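Local coordinates for protein complement factor H (PDB 6XZ6) that regulates complement and, through this sushi domain, is bound by the factor H receptor of the parasite Trypanosoma brucei, at residues P8-G13 with I28-K33. Numbering follows the deposited sequence.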
ATOM      1  N   PRO B   8      21.891 -23.447  -2.646  1.00 19.77           N
ATOM      2  CA  PRO B   8      21.483 -23.855  -1.290  1.00 18.33           C
ATOM      3  C   PRO B   8      19.991 -24.121  -1.206  1.00 22.52           C
ATOM      4  O   PRO B   8      19.206 -23.608  -1.999  1.00 23.22           O
ATOM      5  CB  PRO B   8      21.864 -22.659  -0.410  1.00 18.47           C
ATOM      6  CG  PRO B   8      21.972 -21.541  -1.304  1.00 21.31           C
ATOM      7  CD  PRO B   8      22.321 -22.037  -2.678  1.00 17.78           C
ATOM      8  N   ARG B   9      19.601 -24.948  -0.259  1.00 19.24           N
ATOM      9  CA  ARG B   9      18.211 -25.248  -0.051  1.00 17.61           C
ATOM     10  C   ARG B   9      17.899 -24.644   1.318  1.00 23.01           C
ATOM     11  O   ARG B   9      18.427 -25.081   2.340  1.00 26.17           O
ATOM     12  CB  ARG B   9      17.967 -26.757  -0.167  1.00 16.32           C
ATOM     13  CG  ARG B   9      18.184 -27.280  -1.603  1.00 15.32           C
ATOM     14  CD  ARG B   9      17.997 -28.780  -1.806  1.00 12.85           C
ATOM     15  NE  ARG B   9      16.649 -29.196  -1.442  1.00 29.40           N
ATOM     16  CZ  ARG B   9      16.168 -30.412  -1.624  1.00 42.65           C
ATOM     17  NH1 ARG B   9      16.907 -31.344  -2.214  1.00 20.43           N
ATOM     18  NH2 ARG B   9      14.929 -30.703  -1.246  1.00 29.61           N
ATOM     19  N   ILE B  10      17.164 -23.532   1.299  1.00 17.60           N
ATOM     20  CA  ILE B  10      16.778 -22.753   2.474  1.00 16.93           C
ATOM     21  C   ILE B  10      15.236 -22.687   2.560  1.00 24.13           C
ATOM     22  O   ILE B  10      14.640 -21.678   2.162  1.00 20.28           O
ATOM     23  CB  ILE B  10      17.452 -21.336   2.539  1.00 16.80           C
ATOM     24  CG1 ILE B  10      18.953 -21.410   2.200  1.00 15.77           C
ATOM     25  CG2 ILE B  10      17.244 -20.692   3.919  1.00 20.86           C
ATOM     26  CD1 ILE B  10      19.550 -20.194   1.725  1.00 13.26           C
ATOM     27  N   PRO B  11      14.572 -23.741   3.122  1.00 25.98           N
ATOM     28  CA  PRO B  11      13.125 -23.632   3.368  1.00 27.27           C
ATOM     29  C   PRO B  11      12.855 -22.455   4.343  1.00 33.63           C
ATOM     30  O   PRO B  11      13.668 -22.205   5.246  1.00 33.55           O
ATOM     31  CB  PRO B  11      12.778 -24.975   4.040  1.00 31.05           C
ATOM     32  CG  PRO B  11      13.907 -25.839   3.825  1.00 34.38           C
ATOM     33  CD  PRO B  11      15.106 -25.000   3.687  1.00 27.86           C
ATOM     34  N   ASN B  12      11.730 -21.728   4.142  1.00 30.43           N
ATOM     35  CA  ASN B  12      11.261 -20.586   4.957  1.00 30.25           C
ATOM     36  C   ASN B  12      12.227 -19.387   4.951  1.00 31.33           C
ATOM     37  O   ASN B  12      12.171 -18.528   5.840  1.00 30.95           O
ATOM     38  CB  ASN B  12      10.897 -21.013   6.390  1.00 30.39           C
ATOM     39  CG  ASN B  12       9.885 -22.135   6.435  1.00 40.25           C
ATOM     40  OD1 ASN B  12       8.766 -22.043   5.927  1.00 42.46           O
ATOM     41  ND2 ASN B  12      10.259 -23.226   7.040  1.00 26.50           N
ATOM     42  N   GLY B  13      13.049 -19.331   3.901  1.00 26.38           N
ATOM     43  CA  GLY B  13      14.017 -18.275   3.649  1.00 25.02           C
ATOM     44  C   GLY B  13      14.200 -17.975   2.176  1.00 26.75           C
ATOM     45  O   GLY B  13      13.669 -18.703   1.328  1.00 26.55           O
ATOM     46  N   ILE B  28      26.709 -16.499  -0.878  1.00 28.60           N
ATOM     47  CA  ILE B  28      25.280 -16.222  -0.954  1.00 24.15           C
ATOM     48  C   ILE B  28      24.903 -15.486   0.360  1.00 28.43           C
ATOM     49  O   ILE B  28      25.577 -15.658   1.375  1.00 29.80           O
ATOM     50  CB  ILE B  28      24.379 -17.466  -1.238  1.00 23.87           C
ATOM     51  CG1 ILE B  28      24.400 -18.519  -0.092  1.00 24.15           C
ATOM     52  CG2 ILE B  28      24.704 -18.099  -2.571  1.00 22.27           C
ATOM     53  CD1 ILE B  28      23.244 -18.448   0.915  1.00 17.60           C
ATOM     54  N   THR B  29      23.863 -14.654   0.321  1.00 23.74           N
ATOM     55  CA  THR B  29      23.307 -13.986   1.497  1.00 23.82           C
ATOM     56  C   THR B  29      21.821 -14.413   1.552  1.00 24.74           C
ATOM     57  O   THR B  29      21.175 -14.509   0.528  1.00 24.58           O
ATOM     58  CB  THR B  29      23.495 -12.452   1.493  1.00 31.06           C
ATOM     59  OG1 THR B  29      22.889 -11.912   0.328  1.00 31.09           O
ATOM     60  CG2 THR B  29      24.948 -12.019   1.601  1.00 29.67           C
ATOM     61  N   TYR B  30      21.302 -14.703   2.716  1.00 20.85           N
ATOM     62  CA  TYR B  30      19.921 -15.137   2.861  1.00 18.32           C
ATOM     63  C   TYR B  30      19.146 -14.354   3.932  1.00 27.40           C
ATOM     64  O   TYR B  30      19.731 -13.859   4.889  1.00 30.59           O
ATOM     65  CB  TYR B  30      19.858 -16.658   3.128  1.00 16.50           C
ATOM     66  CG  TYR B  30      20.298 -17.081   4.515  1.00 16.74           C
ATOM     67  CD1 TYR B  30      21.650 -17.193   4.837  1.00 20.10           C
ATOM     68  CD2 TYR B  30      19.365 -17.475   5.472  1.00 16.49           C
ATOM     69  CE1 TYR B  30      22.057 -17.624   6.095  1.00 23.27           C
ATOM     70  CE2 TYR B  30      19.764 -17.897   6.739  1.00 19.35           C
ATOM     71  CZ  TYR B  30      21.109 -17.974   7.043  1.00 29.76           C
ATOM     72  OH  TYR B  30      21.512 -18.382   8.287  1.00 41.27           O
ATOM     73  N   GLU B  31      17.825 -14.282   3.766  1.00 23.62           N
ATOM     74  CA  GLU B  31      16.885 -13.639   4.684  1.00 24.38           C
ATOM     75  C   GLU B  31      15.796 -14.645   4.997  1.00 28.33           C
ATOM     76  O   GLU B  31      15.473 -15.470   4.156  1.00 26.04           O
ATOM     77  CB  GLU B  31      16.266 -12.382   4.052  1.00 25.25           C
ATOM     78  CG  GLU B  31      17.233 -11.231   3.904  1.00 33.16           C
ATOM     79  CD  GLU B  31      17.735 -10.659   5.211  1.00 43.72           C
ATOM     80  OE1 GLU B  31      16.886 -10.308   6.061  1.00 34.78           O
ATOM     81  OE2 GLU B  31      18.974 -10.542   5.376  1.00 36.11           O
ATOM     82  N   CYS B  32      15.238 -14.574   6.187  1.00 29.02           N
ATOM     83  CA  CYS B  32      14.180 -15.472   6.618  1.00 31.28           C
ATOM     84  C   CYS B  32      12.795 -14.795   6.505  1.00 33.74           C
ATOM     85  O   CYS B  32      12.687 -13.567   6.599  1.00 32.42           O
ATOM     86  CB  CYS B  32      14.457 -15.988   8.034  1.00 35.83           C
ATOM     87  SG  CYS B  32      15.959 -17.011   8.195  1.00 40.91           S
ATOM     88  N   LYS B  33      11.739 -15.614   6.293  1.00 30.82           N
ATOM     89  CA  LYS B  33      10.337 -15.193   6.206  1.00 32.37           C
ATOM     90  C   LYS B  33       9.940 -14.559   7.521  1.00 38.85           C
ATOM     91  O   LYS B  33      10.496 -14.928   8.559  1.00 40.38           O
ATOM     92  CB  LYS B  33       9.432 -16.420   6.011  1.00 37.18           C
ATOM     93  CG  LYS B  33       9.104 -16.774   4.576  1.00 67.19           C
ATOM     94  CD  LYS B  33       7.767 -17.506   4.552  1.00 89.77           C
ATOM     95  CE  LYS B  33       7.831 -18.873   3.915  1.00104.78           C
ATOM     96  NZ  LYS B  33       7.633 -18.790   2.442  1.00108.85           N
TER
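Ile10 and Ile28 meet tip to tip, CD1 to CD1 at 4.2 Å, where the loop 8-13 packs against strand 27-32. From CB of Ile10 two branches diverge. CG2, anti to the backbone N, comes obliquely to the Tyr30 ring, 4.2 Å from its CD2. CG1, beside that N (chi1 -45°), leads to CD1, which lies 3.8 Å from CB of Tyr30 as well as against Ile28. Two residues earlier, Pro8 lies side by side with Ile28, the two pointing opposite ways, with Pro8 CG 4.0 Å from Ile28 CD1. Tyr15 touches all four of these side chains, and Pro56 covers Ile10 and Tyr30, which places the cluster in the domain interior.

At the other end the contact turns polar. A type II turn from Ile10 to Gly13 brings the chain onto the strand: Lys33 N donates to Asn12 O at 3.0 Å, nearly straight (174° at the hydrogen), and Gly13 faces Cys32 as an antiparallel non-hydrogen-bonded pair, CA to CA 4.1 Å. Lys33 CB packs 3.5 Å from Asn12 O and its CE 3.9 Å from Asn12 OD1; as modelled, NZ of this poorly ordered side chain forms a salt bridge with Glu169 of the trypanosome receptor chain. The contact packs the loop before strand 13-16 against strand 27-32 in a domain whose disulfides, Cys5-Cys47 and Cys32-Cys58, join first cysteine to third and second to fourth, the pattern of the sushi (SCR) fold.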